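Local coordinates for glutathione S-transferase (Pseudomonas protegens, PDB 4IKH), which binds glutathione and probably catalyses its transfer to electrophilic substrates, as a dimeric member of the glutathione S-transferase superfamily, at residues 106-110 / 111-115; 224-227 / 228-232. One frame throughout, in Å; residues are numbered along the deposited sequence.

Contact 1 of 2, residues 106-110 / 111-115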
# COMPACT_ATOMS: atom_id res chain seq x y z
N LEU A 106 -6.35 14.06 -11.85
CA LEU A 106 -6.72 13.37 -10.61
C LEU A 106 -5.58 13.22 -9.59
O LEU A 106 -5.70 12.46 -8.62
CB LEU A 106 -7.35 12.01 -10.94
CG LEU A 106 -8.53 12.13 -11.91
CD1 LEU A 106 -9.14 10.78 -12.22
CD2 LEU A 106 -9.59 13.10 -11.36
N LEU A 107 -4.49 13.95 -9.81
CA LEU A 107 -3.40 14.00 -8.85
C LEU A 107 -2.63 15.29 -9.08
O LEU A 107 -2.18 15.55 -10.19
CB LEU A 107 -2.48 12.77 -8.99
CG LEU A 107 -1.24 12.72 -8.09
CD1 LEU A 107 -1.62 12.85 -6.62
CD2 LEU A 107 -0.44 11.43 -8.32
N ALA A 108 -2.50 16.10 -8.03
CA ALA A 108 -1.83 17.39 -8.15
C ALA A 108 -0.36 17.19 -8.52
O ALA A 108 0.27 16.23 -8.08
CB ALA A 108 -1.97 18.19 -6.86
N GLN A 109 0.17 18.12 -9.33
CA GLN A 109 1.49 17.98 -9.93
C GLN A 109 2.60 18.02 -8.90
O GLN A 109 3.69 17.45 -9.10
CB GLN A 109 1.72 19.08 -10.97
CG GLN A 109 1.15 18.77 -12.34
CD GLN A 109 1.72 17.49 -12.92
OE1 GLN A 109 2.93 17.24 -12.84
NE2 GLN A 109 0.85 16.67 -13.51
N GLU A 110 2.33 18.72 -7.80
CA GLU A 110 3.26 18.80 -6.69
C GLU A 110 2.54 19.44 -5.52
O GLU A 110 1.31 19.37 -5.43
CB GLU A 110 4.50 19.61 -7.06
CG GLU A 110 4.19 21.01 -7.57
CD GLU A 110 5.28 21.56 -8.47
OE1 GLU A 110 6.41 21.78 -7.99
OE2 GLU A 110 5.01 21.76 -9.68
N SER A 111 3.32 20.09 -4.66
CA SER A 111 2.83 20.76 -3.45
C SER A 111 2.39 19.76 -2.39
O SER A 111 2.49 18.54 -2.58
CB SER A 111 1.69 21.73 -3.76
OG SER A 111 0.48 21.03 -3.99
N ALA A 112 1.92 20.29 -1.27
CA ALA A 112 1.46 19.48 -0.16
C ALA A 112 0.36 18.52 -0.62
O ALA A 112 0.33 17.36 -0.21
CB ALA A 112 0.96 20.38 0.96
N ALA A 113 -0.53 19.01 -1.48
CA ALA A 113 -1.70 18.24 -1.91
C ALA A 113 -1.35 16.90 -2.59
O ALA A 113 -2.02 15.89 -2.35
CB ALA A 113 -2.61 19.09 -2.81
N ARG A 114 -0.32 16.90 -3.43
CA ARG A 114 0.15 15.66 -4.04
C ARG A 114 0.49 14.61 -2.99
O ARG A 114 0.03 13.47 -3.07
CB ARG A 114 1.37 15.91 -4.94
CG ARG A 114 1.84 14.67 -5.70
CD ARG A 114 3.06 14.93 -6.59
NE ARG A 114 3.44 13.74 -7.35
CZ ARG A 114 2.94 13.42 -8.54
NH1 ARG A 114 2.03 14.22 -9.10
NH2 ARG A 114 3.32 12.32 -9.16
N TYR A 115 1.30 14.98 -2.01
CA TYR A 115 1.79 14.02 -1.03
C TYR A 115 0.70 13.58 -0.05
O TYR A 115 0.69 12.44 0.43
CB TYR A 115 3.04 14.55 -0.32
CG TYR A 115 4.15 14.79 -1.31
CD1 TYR A 115 4.80 13.73 -1.93
CD2 TYR A 115 4.53 16.08 -1.66
CE1 TYR A 115 5.81 13.94 -2.85
CE2 TYR A 115 5.53 16.30 -2.58
CZ TYR A 115 6.17 15.23 -3.17
OH TYR A 115 7.17 15.43 -4.09
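R114 reaches back from the first turn of its helix to the loop that precedes it, and NH1 gives a hydrogen bond to the carbonyl O of A108, 2.9 Å away. The bond is bent, with an angle of 149° at the hydrogen; the acceptor lies near the guanidinium plane, whereas the donor stands 30° out of the carbonyl plane of A108. With CG anti to the backbone N (chi1 -176°) and the chain extended as far as NE, the arginine runs back alongside the loop, bringing CD to 3.6 Å from Q109 O. L107 crosses it at about a right angle and lays CD2 over one face of the guanidinium, 3.6 Å above the plane and toward the rim. NH2 has a stronger mate in D101, with which it forms a salt bridge. The loop is the link between the N-terminal, thioredoxin-like domain and the all-helical C-terminal domain of the glutathione transferase fold, leaving helix 92-103 and entering helix 111-140, and the salt bridge ties the two helices together. A methionine in place of R114 would probably leave D101 without its charged mate and A108 O without this donor. Beside the bond, A108 CB meets A113 CB at 4.2 Å. Nearer the helix start, S111 OG accepts a weak hydrogen bond from A113 N, at 3.4 Å. One turn on, Y115 belongs to the dimer interface, its OH hydrogen-bonded to D101 of the second subunit.

Contact 2 of 2, residues 224-227 / 228-232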
# COMPACT_ATOMS: atom_id res chain seq x y z
N PRO A 224 -20.94 8.69 -13.95
CA PRO A 224 -21.09 7.79 -15.10
C PRO A 224 -19.83 6.97 -15.40
O PRO A 224 -19.94 5.76 -15.63
CB PRO A 224 -21.39 8.76 -16.25
CG PRO A 224 -22.07 9.90 -15.59
CD PRO A 224 -21.39 10.06 -14.25
N ALA A 225 -18.66 7.60 -15.39
CA ALA A 225 -17.38 6.90 -15.60
C ALA A 225 -17.24 5.74 -14.62
O ALA A 225 -16.88 4.62 -15.00
CB ALA A 225 -16.22 7.87 -15.46
N VAL A 226 -17.51 6.02 -13.35
CA VAL A 226 -17.53 5.01 -12.31
C VAL A 226 -18.52 3.89 -12.64
O VAL A 226 -18.19 2.70 -12.54
CB VAL A 226 -17.88 5.63 -10.94
CG1 VAL A 226 -17.98 4.55 -9.87
CG2 VAL A 226 -16.82 6.66 -10.56
N ILE A 227 -19.73 4.26 -13.06
CA ILE A 227 -20.75 3.28 -13.41
C ILE A 227 -20.28 2.31 -14.50
O ILE A 227 -20.50 1.10 -14.40
CB ILE A 227 -22.08 3.97 -13.80
CG1 ILE A 227 -22.79 4.46 -12.54
CG2 ILE A 227 -22.97 3.03 -14.59
CD1 ILE A 227 -23.99 5.35 -12.80
N ARG A 228 -19.63 2.85 -15.53
CA ARG A 228 -19.04 2.02 -16.58
C ARG A 228 -17.93 1.13 -16.02
O ARG A 228 -17.95 -0.09 -16.22
CB ARG A 228 -18.49 2.90 -17.70
CG ARG A 228 -19.51 3.90 -18.25
CD ARG A 228 -19.07 4.48 -19.59
NE ARG A 228 -17.88 5.32 -19.46
CZ ARG A 228 -17.91 6.65 -19.39
NH1 ARG A 228 -19.08 7.29 -19.43
NH2 ARG A 228 -16.78 7.33 -19.28
N GLY A 229 -16.98 1.74 -15.32
CA GLY A 229 -15.81 1.03 -14.83
C GLY A 229 -16.09 -0.12 -13.89
O GLY A 229 -15.31 -1.08 -13.81
N LEU A 230 -17.21 -0.05 -13.17
CA LEU A 230 -17.56 -1.07 -12.18
C LEU A 230 -17.87 -2.42 -12.83
O LEU A 230 -17.73 -3.47 -12.19
CB LEU A 230 -18.74 -0.60 -11.32
CG LEU A 230 -18.44 0.46 -10.26
CD1 LEU A 230 -19.72 1.10 -9.75
CD2 LEU A 230 -17.68 -0.18 -9.10
N GLU A 231 -18.28 -2.39 -14.09
CA GLU A 231 -18.65 -3.61 -14.81
C GLU A 231 -17.53 -4.15 -15.71
O GLU A 231 -17.71 -5.16 -16.40
CB GLU A 231 -19.89 -3.37 -15.67
CG GLU A 231 -20.95 -2.50 -15.01
CD GLU A 231 -21.56 -3.16 -13.78
OE1 GLU A 231 -21.43 -4.39 -13.63
OE2 GLU A 231 -22.18 -2.43 -12.96
N ILE A 232 -16.38 -3.48 -15.69
CA ILE A 232 -15.32 -3.76 -16.64
C ILE A 232 -14.15 -4.56 -16.03
O ILE A 232 -13.63 -4.21 -14.98
CB ILE A 232 -14.80 -2.44 -17.24
CG1 ILE A 232 -15.93 -1.74 -18.00
CG2 ILE A 232 -13.62 -2.68 -18.16
CD1 ILE A 232 -15.49 -0.57 -18.86
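The guanidinium of R228 folds back over the preceding turn of its own helix, one face resting on the backbone of A225, whose CA sits 3.7 Å above the plane and over its centre. P224 C lies on the same face, farther out toward the rim. CG of the arginine, beside the backbone N, passes 3.2 Å from P224 O. A bend at chi3 (-67°) turns the chain back, bringing NH2 to 3.9 Å from A225 CB.

V226 and L230, one turn apart, lie side by side and point the same way, V226 CG1 touching L230 CD1 at 3.9 Å. V226 has CG1 anti to its amide nitrogen (chi1 177°), which carries that methyl on toward the leucine. Both side chains are buried.

Behind these side chains stand three successive i to i+4 backbone bonds: R228 N to P224 O, G229 N to A225 O and L230 N to V226 O. The last is the most bent, with 140° at the hydrogen. A type I beta turn from G229 to I232 overlaps the last of these bonds, closed by a bond of 3.2 Å from I232 N to G229 O.

Farther out, the charge of R228 is met by a salt bridge between NE and E41 of helix 31-43, the helix on which V226 also packs, against I38 and E42. S37 of that helix is hydrogen-bonded to G229 O, and I232 comes to rest against Y47 and A49 of strand 47-51. This is a short C-terminal helix unwinding through a beta turn, by which the tail of the helical domain of a glutathione transferase is fastened back onto the thioredoxin-like domain.

How the contacts relate
Coming from the N terminus, the chain builds the four-stranded thioredoxin-like sheet and helix 92-103 before reaching contact 1, which closes the short loop into helix 111-140. The helices up to 211-220 follow, and contact 2 then closes the final helix, 224-229, and the turn that ends at I232. Each is local, and the two stand in series, neither nested nor crossed; their centres are 25 Å apart and their nearest atoms about 8 Å. Helix 31-43 is a neighbour of both, since L106 of the linker and the final helix both lie against it. Thus the entry to the helical domain and its exit both lie against the N-terminal domain.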